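Putative protease (Parabacteroides distasonis ATCC 8503, PDB 3KD4) is of unknown function but is probably an exported protease, with a substrate and mechanism still to be established. Local coordinates at residues Leu128-Arg133 with Val145-Pro150; Ser206-Gly211 with Cys320-Ile325; Ser22-Ser27 with Asp115-Thr120. All blocks are in the same frame, centred on the assembly; numbering follows the deposited sequence.

Contact 1: residues Leu128-Arg133 with Val145-Pro150; sequences LDINER and VSISVP
Leu128 and Ile147 meet through their methyl groups, CD2 of the leucine lying 3.4 Å from CG2 of the isoleucine. That is tighter than usual carbon contact, and the two side chains cross obliquely. Leu128, just ahead of strand 129-133, sets CG anti to its backbone N (chi1 -179°), and from there CD2 also comes within 3.9 Å of Val149 CG1. One methyl branch is thereby shared between two residues of 145-150 whose side chains lie on the same face of their strand. Ile130, next but one to Leu128, adds a second point of contact: its CD1 reaches tip to tip toward Ile147, 3.8 Å from CG1. Ile147 uses both of its branches, CG2 for Leu128 and the CG1-CD1 arm for Ile130. Beta-branched residues suit such a place because they favour extended backbone and present apolar bulk close to the strand. The nearest CA pair, Leu128 and Val149, is 8.4 Å apart, too far for strand pairing; the two sheets meet here through their side chains. Strand 129-133 is an edge of a three-stranded antiparallel sheet and pairs with 202-206, whereas 140-150 runs between 6-17 and 174-184 in a larger mixed sheet; Trp15 of strand 6-17 packs against both Leu128 and Ile130 and extends the same apolar layer.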
loop_
_atom_site.group_PDB
_atom_site.type_symbol
_atom_site.label_atom_id
_atom_site.label_comp_id
_atom_site.label_asym_id
_atom_site.label_seq_id
_atom_site.Cartn_x
_atom_site.Cartn_y
_atom_site.Cartn_z
ATOM N N LEU A 128 12.219 -2.897 19.938
ATOM C CA LEU A 128 11.723 -1.595 19.523
ATOM C C LEU A 128 11.872 -1.547 17.997
ATOM O O LEU A 128 12.953 -1.778 17.462
ATOM C CB LEU A 128 12.499 -0.456 20.215
ATOM C CG LEU A 128 12.045 0.959 19.883
ATOM C CD1 LEU A 128 10.532 1.147 20.199
ATOM C CD2 LEU A 128 12.817 2.067 20.633
ATOM N N ASP A 129 10.785 -1.241 17.291
ATOM C CA ASP A 129 10.705 -1.425 15.857
ATOM C C ASP A 129 9.790 -0.303 15.281
ATOM O O ASP A 129 8.585 -0.374 15.430
ATOM C CB ASP A 129 10.128 -2.823 15.575
ATOM C CG ASP A 129 10.280 -3.277 14.113
ATOM O OD1 ASP A 129 10.552 -2.456 13.194
ATOM O OD2 ASP A 129 10.125 -4.514 13.899
ATOM N N ILE A 130 10.403 0.709 14.690
ATOM C CA ILE A 130 9.739 1.969 14.345
ATOM C C ILE A 130 9.848 2.193 12.842
ATOM O O ILE A 130 10.893 1.940 12.254
ATOM C CB ILE A 130 10.412 3.144 15.081
ATOM C CG1 ILE A 130 10.265 2.989 16.613
ATOM C CG2 ILE A 130 9.806 4.481 14.715
ATOM C CD1 ILE A 130 11.267 3.845 17.383
ATOM N N ASN A 131 8.739 2.631 12.242
ATOM C CA ASN A 131 8.687 3.132 10.893
ATOM C C ASN A 131 7.625 4.230 10.856
ATOM O O ASN A 131 6.464 3.972 10.525
ATOM C CB ASN A 131 8.307 2.015 9.911
ATOM C CG ASN A 131 8.169 2.519 8.485
ATOM O OD1 ASN A 131 8.920 3.395 8.042
ATOM N ND2 ASN A 131 7.224 1.952 7.753
ATOM N N GLU A 132 7.997 5.449 11.205
ATOM C CA GLU A 132 6.999 6.469 11.451
ATOM C C GLU A 132 7.040 7.547 10.391
ATOM O O GLU A 132 8.061 8.178 10.173
ATOM C CB GLU A 132 7.203 7.091 12.832
ATOM C CG GLU A 132 6.069 7.995 13.269
ATOM C CD GLU A 132 4.851 7.222 13.746
ATOM O OE1 GLU A 132 4.929 5.979 13.841
ATOM O OE2 GLU A 132 3.821 7.869 14.026
ATOM N N ARG A 133 5.911 7.749 9.740
ATOM C CA ARG A 133 5.748 8.876 8.826
ATOM C C ARG A 133 5.679 10.179 9.611
ATOM O O ARG A 133 4.869 10.267 10.526
ATOM C CB ARG A 133 4.424 8.710 8.068
ATOM C CG ARG A 133 4.219 9.725 6.995
ATOM C CD ARG A 133 2.831 9.654 6.353
ATOM N NE ARG A 133 1.825 10.225 7.254
ATOM C CZ ARG A 133 0.892 9.544 7.899
ATOM N NH1 ARG A 133 0.778 8.234 7.754
ATOM N NH2 ARG A 133 0.064 10.181 8.699
ATOM N N VAL A 145 11.263 14.085 17.507
ATOM C CA VAL A 145 11.171 12.627 17.661
ATOM C C VAL A 145 12.349 12.164 18.471
ATOM O O VAL A 145 13.482 12.703 18.340
ATOM C CB VAL A 145 11.069 11.854 16.308
ATOM C CG1 VAL A 145 9.704 12.135 15.675
ATOM C CG2 VAL A 145 12.221 12.232 15.306
ATOM N N SER A 146 12.084 11.179 19.328
ATOM C CA SER A 146 13.042 10.743 20.326
ATOM C C SER A 146 12.956 9.242 20.503
ATOM O O SER A 146 11.857 8.690 20.547
ATOM C CB SER A 146 12.650 11.404 21.661
ATOM O OG SER A 146 13.464 10.989 22.681
ATOM N N ILE A 147 14.098 8.574 20.601
ATOM C CA ILE A 147 14.123 7.117 20.891
ATOM C C ILE A 147 15.030 6.885 22.086
ATOM O O ILE A 147 16.120 7.434 22.105
ATOM C CB ILE A 147 14.663 6.320 19.708
ATOM C CG1 ILE A 147 13.794 6.520 18.456
ATOM C CG2 ILE A 147 14.756 4.786 20.049
ATOM C CD1 ILE A 147 14.547 6.050 17.116
ATOM N N SER A 148 14.566 6.157 23.103
ATOM C CA SER A 148 15.377 5.846 24.290
ATOM C C SER A 148 15.385 4.368 24.496
ATOM O O SER A 148 14.320 3.751 24.467
ATOM C CB SER A 148 14.799 6.495 25.541
ATOM O OG SER A 148 14.686 7.871 25.349
ATOM N N VAL A 149 16.576 3.812 24.699
ATOM C CA VAL A 149 16.773 2.383 24.946
ATOM C C VAL A 149 17.852 2.237 26.040
ATOM O O VAL A 149 18.618 3.183 26.301
ATOM C CB VAL A 149 17.166 1.590 23.666
ATOM C CG1 VAL A 149 16.230 1.921 22.483
ATOM C CG2 VAL A 149 18.626 1.844 23.274
ATOM N N PRO A 150 17.921 1.061 26.674
ATOM C CA PRO A 150 18.964 0.837 27.674
ATOM C C PRO A 150 20.357 0.848 27.053
ATOM O O PRO A 150 20.541 0.364 25.962
ATOM C CB PRO A 150 18.639 -0.559 28.256
ATOM C CG PRO A 150 17.225 -0.817 27.880
ATOM C CD PRO A 150 17.043 -0.094 26.534
#

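Contact 2: residues Ser206-Gly211 with Cys320-Ile325; sequences STYPSG and CGLAAI
Ser206 and Cys320 are joined through water. Water 1 lies 2.7 Å from Ser206 OG and donates to Cys320 O at 2.8 Å, so the small hydroxyl reaches the opposite carbonyl by way of a single solvent molecule. Water 2 lies in donating position to the same Cys320 O and to Gly211 O, but it has more acceptors around it than protons and cannot serve them all at once. Cys320 O receives a weaker approach as well: Gly211 CA, 3.4 Å away, makes a bent CA-H...O contact with it (136° at the hydrogen). A buried carbonyl in a loop is thus met by solvent and by backbone carbon.

The turns that shape the two loops rest on local bonds. Ser206 OG, anti to its backbone N (chi1 173°), accepts from Tyr208 N at 3.0 Å, which makes an ST turn where strand 202-206 ends. Ser210 then takes the N-cap position of helix 211-222, its OG accepting from Ala213 N. Across the contact, Leu322 to Ile325 form a type I beta turn, in the connection between strands 305-312 and 327-334.

Van der Waals packing supplies the rest. Ser206 CB lies 3.7 Å from Gly321 N, and Tyr208 CD2 approaches Gly321 CA obliquely at 4.2 Å. Glycine suits this position, since a CB would point toward the other loop and sit tightly against Tyr208 CD2 and close to Ser206 OG. Leu322 and Tyr208 cross at about a right angle, CD1 of the leucine 3.8 Å from the phenol OH. Leu322 also rests on Ala214, Leu215 and Leu218 of helix 211-222, while Ala127 and Pro126 pack against Tyr208.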
loop_
_atom_site.group_PDB
_atom_site.type_symbol
_atom_site.label_atom_id
_atom_site.label_comp_id
_atom_site.label_asym_id
_atom_site.label_seq_id
_atom_site.Cartn_x
_atom_site.Cartn_y
_atom_site.Cartn_z
ATOM N N SER A 206 15.354 0.333 14.851
ATOM C CA SER A 206 15.233 -1.034 15.325
ATOM C C SER A 206 16.249 -1.345 16.399
ATOM O O SER A 206 17.400 -0.918 16.301
ATOM C CB SER A 206 15.459 -1.991 14.143
ATOM O OG SER A 206 15.518 -3.338 14.537
ATOM N N THR A 207 15.830 -2.134 17.391
ATOM C CA THR A 207 16.740 -2.699 18.367
ATOM C C THR A 207 17.002 -4.178 18.144
ATOM O O THR A 207 17.655 -4.809 18.973
ATOM C CB THR A 207 16.286 -2.440 19.831
ATOM O OG1 THR A 207 15.069 -3.112 20.097
ATOM C CG2 THR A 207 16.163 -0.900 20.144
ATOM N N TYR A 208 16.532 -4.756 17.030
ATOM C CA TYR A 208 17.015 -6.086 16.692
ATOM C C TYR A 208 18.542 -5.987 16.381
ATOM O O TYR A 208 19.034 -4.937 16.034
ATOM C CB TYR A 208 16.317 -6.614 15.450
ATOM C CG TYR A 208 14.865 -7.033 15.625
ATOM C CD1 TYR A 208 14.541 -8.238 16.194
ATOM C CD2 TYR A 208 13.824 -6.225 15.152
ATOM C CE1 TYR A 208 13.207 -8.646 16.302
ATOM C CE2 TYR A 208 12.545 -6.613 15.261
ATOM C CZ TYR A 208 12.243 -7.837 15.806
ATOM O OH TYR A 208 10.955 -8.196 15.906
ATOM N N PRO A 209 19.277 -7.097 16.465
ATOM C CA PRO A 209 20.705 -7.063 16.209
ATOM C C PRO A 209 21.033 -6.662 14.773
ATOM O O PRO A 209 22.110 -6.095 14.514
ATOM C CB PRO A 209 21.136 -8.503 16.453
ATOM C CG PRO A 209 20.060 -9.071 17.384
ATOM C CD PRO A 209 18.816 -8.396 16.959
ATOM N N SER A 210 20.121 -6.991 13.869
ATOM C CA SER A 210 20.238 -6.681 12.448
ATOM C C SER A 210 18.892 -6.911 11.777
ATOM O O SER A 210 18.019 -7.600 12.313
ATOM C CB SER A 210 21.279 -7.603 11.805
ATOM O OG SER A 210 20.814 -8.945 11.704
ATOM N N GLY A 211 18.751 -6.400 10.562
ATOM C CA GLY A 211 17.546 -6.655 9.735
ATOM C C GLY A 211 17.339 -8.133 9.510
ATOM O O GLY A 211 16.243 -8.648 9.599
ATOM N N CYS A 320 16.700 -1.844 9.407
ATOM C CA CYS A 320 15.331 -1.755 9.845
ATOM C C CYS A 320 14.782 -3.057 10.395
ATOM O O CYS A 320 15.403 -4.102 10.282
ATOM C CB CYS A 320 14.463 -1.188 8.799
ATOM S SG CYS A 320 14.334 -2.249 7.415
ATOM N N GLY A 321 13.646 -2.944 11.069
ATOM C CA GLY A 321 12.945 -4.096 11.642
ATOM C C GLY A 321 11.766 -4.482 10.758
ATOM O O GLY A 321 11.759 -4.284 9.525
ATOM N N LEU A 322 10.764 -5.041 11.387
ATOM C CA LEU A 322 9.585 -5.539 10.688
ATOM C C LEU A 322 8.575 -4.430 10.363
ATOM O O LEU A 322 7.762 -4.584 9.450
ATOM C CB LEU A 322 8.953 -6.646 11.537
ATOM C CG LEU A 322 9.853 -7.852 11.906
ATOM C CD1 LEU A 322 9.031 -8.902 12.712
ATOM C CD2 LEU A 322 10.558 -8.522 10.698
ATOM N N ALA A 323 8.643 -3.312 11.075
ATOM C CA ALA A 323 7.693 -2.208 10.897
ATOM C C ALA A 323 7.808 -1.578 9.521
ATOM O O ALA A 323 6.829 -1.093 9.006
ATOM C CB ALA A 323 7.822 -1.114 12.047
ATOM N N ALA A 324 8.981 -1.644 8.905
ATOM C CA ALA A 324 9.185 -1.130 7.566
ATOM C C ALA A 324 8.653 -2.094 6.450
ATOM O O ALA A 324 8.652 -1.709 5.288
ATOM C CB ALA A 324 10.677 -0.850 7.349
ATOM N N ILE A 325 8.208 -3.314 6.788
ATOM C CA ILE A 325 7.698 -4.249 5.774
ATOM C C ILE A 325 6.345 -3.722 5.256
ATOM O O ILE A 325 5.476 -3.396 6.058
ATOM C CB ILE A 325 7.556 -5.659 6.315
ATOM C CG1 ILE A 325 8.936 -6.217 6.713
ATOM C CG2 ILE A 325 6.843 -6.614 5.291
ATOM C CD1 ILE A 325 8.886 -7.573 7.462
HETATM O O HOH W 1 16.911 -4.519 12.571
HETATM O O HOH W 2 14.165 -6.411 8.906
#

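Contact 3: residues Ser22-Ser27 with Asp115-Thr120; sequences SQEYRS and DYSIIT
Arg26 holds Asp115 side-on in a salt bridge, NE to OD1 at 2.9 Å and NH2 to OD2 at 2.8 Å. Both oxygens lie near the guanidinium plane, although the carboxylate is turned 33° from it; OD1 offers its syn lone pair, while NH2 meets OD2 on the syn side but well out of the carboxylate plane. An arginine chain extended from CG to NE spans the distance to a residue diagonally across the strands. Next along, Ser117 OG donates to the anti lone pair of Glu24 OE2 at 2.6 Å and is also bonded to His60 NE2 of strand 55-65. An alanine at Arg26, lacking everything past CB, would probably leave Asp115 without its charged mate and Ser117 OG less covered.

Beneath these side chains runs a regular antiparallel ladder, in which Gln23-Thr120, Tyr25-Ile118 and Ser27-Tyr116 are hydrogen-bonded pairs and Glu24-Ile119 and Arg26-Ser117 are non-hydrogen-bonded ones. The strands are neighbours inside a mixed sheet, with 6-17 on the far side of 23-33 and 55-65 beyond 111-120.

The other face is more aromatic. Ser27 CB packs over one face of the Tyr116 ring, 4.1 Å from its centroid, as a CH-pi contact. Serine is small enough to fit there, and water 3 links its OG to Tyr116 OH. That phenol oxygen also sits at the edge of the Tyr25 ring, 3.9 Å from CE2, where Ile118 CD1 comes in too; Trp15 meets Tyr25 from strand 6-17.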
loop_
_atom_site.group_PDB
_atom_site.type_symbol
_atom_site.label_atom_id
_atom_site.label_comp_id
_atom_site.label_asym_id
_atom_site.label_seq_id
_atom_site.Cartn_x
_atom_site.Cartn_y
_atom_site.Cartn_z
ATOM N N SER A 22 9.294 -4.033 28.213
ATOM C CA SER A 22 8.181 -3.116 28.115
ATOM C C SER A 22 8.571 -1.859 27.278
ATOM O O SER A 22 9.757 -1.536 27.100
ATOM C CB SER A 22 7.694 -2.710 29.515
ATOM O OG SER A 22 8.622 -1.889 30.189
ATOM N N GLN A 23 7.559 -1.200 26.738
ATOM C CA GLN A 23 7.741 -0.023 25.888
ATOM C C GLN A 23 6.759 1.056 26.249
ATOM O O GLN A 23 5.711 0.819 26.876
ATOM C CB GLN A 23 7.602 -0.376 24.396
ATOM C CG GLN A 23 8.682 -1.335 23.939
ATOM C CD GLN A 23 8.650 -1.638 22.462
ATOM O OE1 GLN A 23 8.078 -0.892 21.684
ATOM N NE2 GLN A 23 9.290 -2.738 22.062
ATOM N N GLU A 24 7.118 2.281 25.876
ATOM C CA GLU A 24 6.173 3.364 25.890
ATOM C C GLU A 24 6.288 4.065 24.569
ATOM O O GLU A 24 7.412 4.255 24.025
ATOM C CB GLU A 24 6.417 4.319 27.067
ATOM C CG GLU A 24 5.492 5.555 27.027
ATOM C CD GLU A 24 5.561 6.479 28.277
ATOM O OE1 GLU A 24 6.422 6.241 29.119
ATOM O OE2 GLU A 24 4.773 7.459 28.356
ATOM N N TYR A 25 5.136 4.430 24.027
ATOM C CA TYR A 25 5.045 5.377 22.924
ATOM C C TYR A 25 4.210 6.591 23.386
ATOM O O TYR A 25 3.091 6.438 23.874
ATOM C CB TYR A 25 4.402 4.714 21.694
ATOM C CG TYR A 25 4.006 5.705 20.602
ATOM C CD1 TYR A 25 4.972 6.395 19.893
ATOM C CD2 TYR A 25 2.655 5.958 20.283
ATOM C CE1 TYR A 25 4.629 7.296 18.888
ATOM C CE2 TYR A 25 2.301 6.877 19.254
ATOM C CZ TYR A 25 3.296 7.536 18.578
ATOM O OH TYR A 25 3.023 8.431 17.570
ATOM N N ARG A 26 4.771 7.775 23.303
ATOM C CA ARG A 26 4.086 8.988 23.737
ATOM C C ARG A 26 3.995 9.949 22.565
ATOM O O ARG A 26 4.999 10.214 21.884
ATOM C CB ARG A 26 4.775 9.655 24.912
ATOM C CG ARG A 26 4.023 10.900 25.437
ATOM C CD ARG A 26 4.504 11.327 26.810
ATOM N NE ARG A 26 3.700 12.485 27.292
ATOM C CZ ARG A 26 3.814 12.996 28.508
ATOM N NH1 ARG A 26 4.656 12.452 29.382
ATOM N NH2 ARG A 26 3.071 14.019 28.864
ATOM N N SER A 27 2.779 10.412 22.301
ATOM C CA SER A 27 2.506 11.258 21.136
ATOM C C SER A 27 1.810 12.500 21.590
ATOM O O SER A 27 0.771 12.382 22.234
ATOM C CB SER A 27 1.586 10.540 20.124
ATOM O OG SER A 27 1.086 11.449 19.147
ATOM N N ASP A 115 -2.167 14.779 24.024
ATOM C CA ASP A 115 -0.924 14.186 24.511
ATOM C C ASP A 115 -1.310 12.874 25.166
ATOM O O ASP A 115 -2.115 12.865 26.114
ATOM C CB ASP A 115 -0.290 15.147 25.508
ATOM C CG ASP A 115 1.069 14.655 26.036
ATOM O OD1 ASP A 115 1.484 13.529 25.703
ATOM O OD2 ASP A 115 1.691 15.391 26.831
ATOM N N TYR A 116 -0.841 11.759 24.603
ATOM C CA TYR A 116 -1.157 10.442 25.146
ATOM C C TYR A 116 0.017 9.498 25.058
ATOM O O TYR A 116 0.939 9.700 24.235
ATOM C CB TYR A 116 -2.364 9.808 24.438
ATOM C CG TYR A 116 -2.108 9.381 23.023
ATOM C CD1 TYR A 116 -2.319 10.248 21.967
ATOM C CD2 TYR A 116 -1.640 8.097 22.737
ATOM C CE1 TYR A 116 -2.074 9.859 20.642
ATOM C CE2 TYR A 116 -1.399 7.695 21.427
ATOM C CZ TYR A 116 -1.606 8.580 20.388
ATOM O OH TYR A 116 -1.362 8.148 19.104
ATOM N N SER A 117 -0.054 8.436 25.856
ATOM C CA SER A 117 0.888 7.333 25.768
ATOM C C SER A 117 0.180 6.017 25.577
ATOM O O SER A 117 -0.921 5.787 26.118
ATOM C CB SER A 117 1.734 7.193 27.025
ATOM O OG SER A 117 2.559 8.324 27.248
ATOM N N ILE A 118 0.859 5.130 24.874
ATOM C CA ILE A 118 0.524 3.723 24.823
ATOM C C ILE A 118 1.671 2.995 25.546
ATOM O O ILE A 118 2.836 3.113 25.159
ATOM C CB ILE A 118 0.399 3.237 23.383
ATOM C CG1 ILE A 118 -0.769 3.981 22.702
ATOM C CG2 ILE A 118 0.225 1.696 23.371
ATOM C CD1 ILE A 118 -0.879 3.724 21.178
ATOM N N ILE A 119 1.328 2.273 26.610
ATOM C CA ILE A 119 2.290 1.561 27.425
ATOM C C ILE A 119 2.129 0.074 27.148
ATOM O O ILE A 119 1.044 -0.474 27.309
ATOM C CB ILE A 119 2.090 1.875 28.892
ATOM C CG1 ILE A 119 2.300 3.387 29.110
ATOM C CG2 ILE A 119 3.071 1.028 29.788
ATOM C CD1 ILE A 119 1.409 3.946 30.109
ATOM N N THR A 120 3.213 -0.558 26.734
ATOM C CA THR A 120 3.197 -1.985 26.342
ATOM C C THR A 120 3.958 -2.783 27.382
ATOM O O THR A 120 5.116 -2.484 27.696
ATOM C CB THR A 120 3.829 -2.169 24.989
ATOM O OG1 THR A 120 3.119 -1.366 24.025
ATOM C CG2 THR A 120 3.808 -3.614 24.559
HETATM O O HOH W 3 -0.215 9.931 17.178
#

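Contacts 1 and 2 are buried, whereas contact 3 is only partly so. That difference shows in their chemistry: contact 3 combines backbone pairing within one sheet with charged groups on one face, contact 1 is purely apolar packing between two sheets, and contact 2 joins two loops with bridging water, close-packed glycines and a tyrosine-leucine pair. Contacts 1 and 3 draw on the same mixed sheet, and strands 111-120 and 129-133 are consecutive in the chain; they touch where Leu128 meets Gln23. Contact 1 also adjoins contact 2, for Asp129 turns its carboxylate to Leu322 N and Ala323 N. Contacts 2 and 3 do not touch, their nearest atoms being about 6 Å apart.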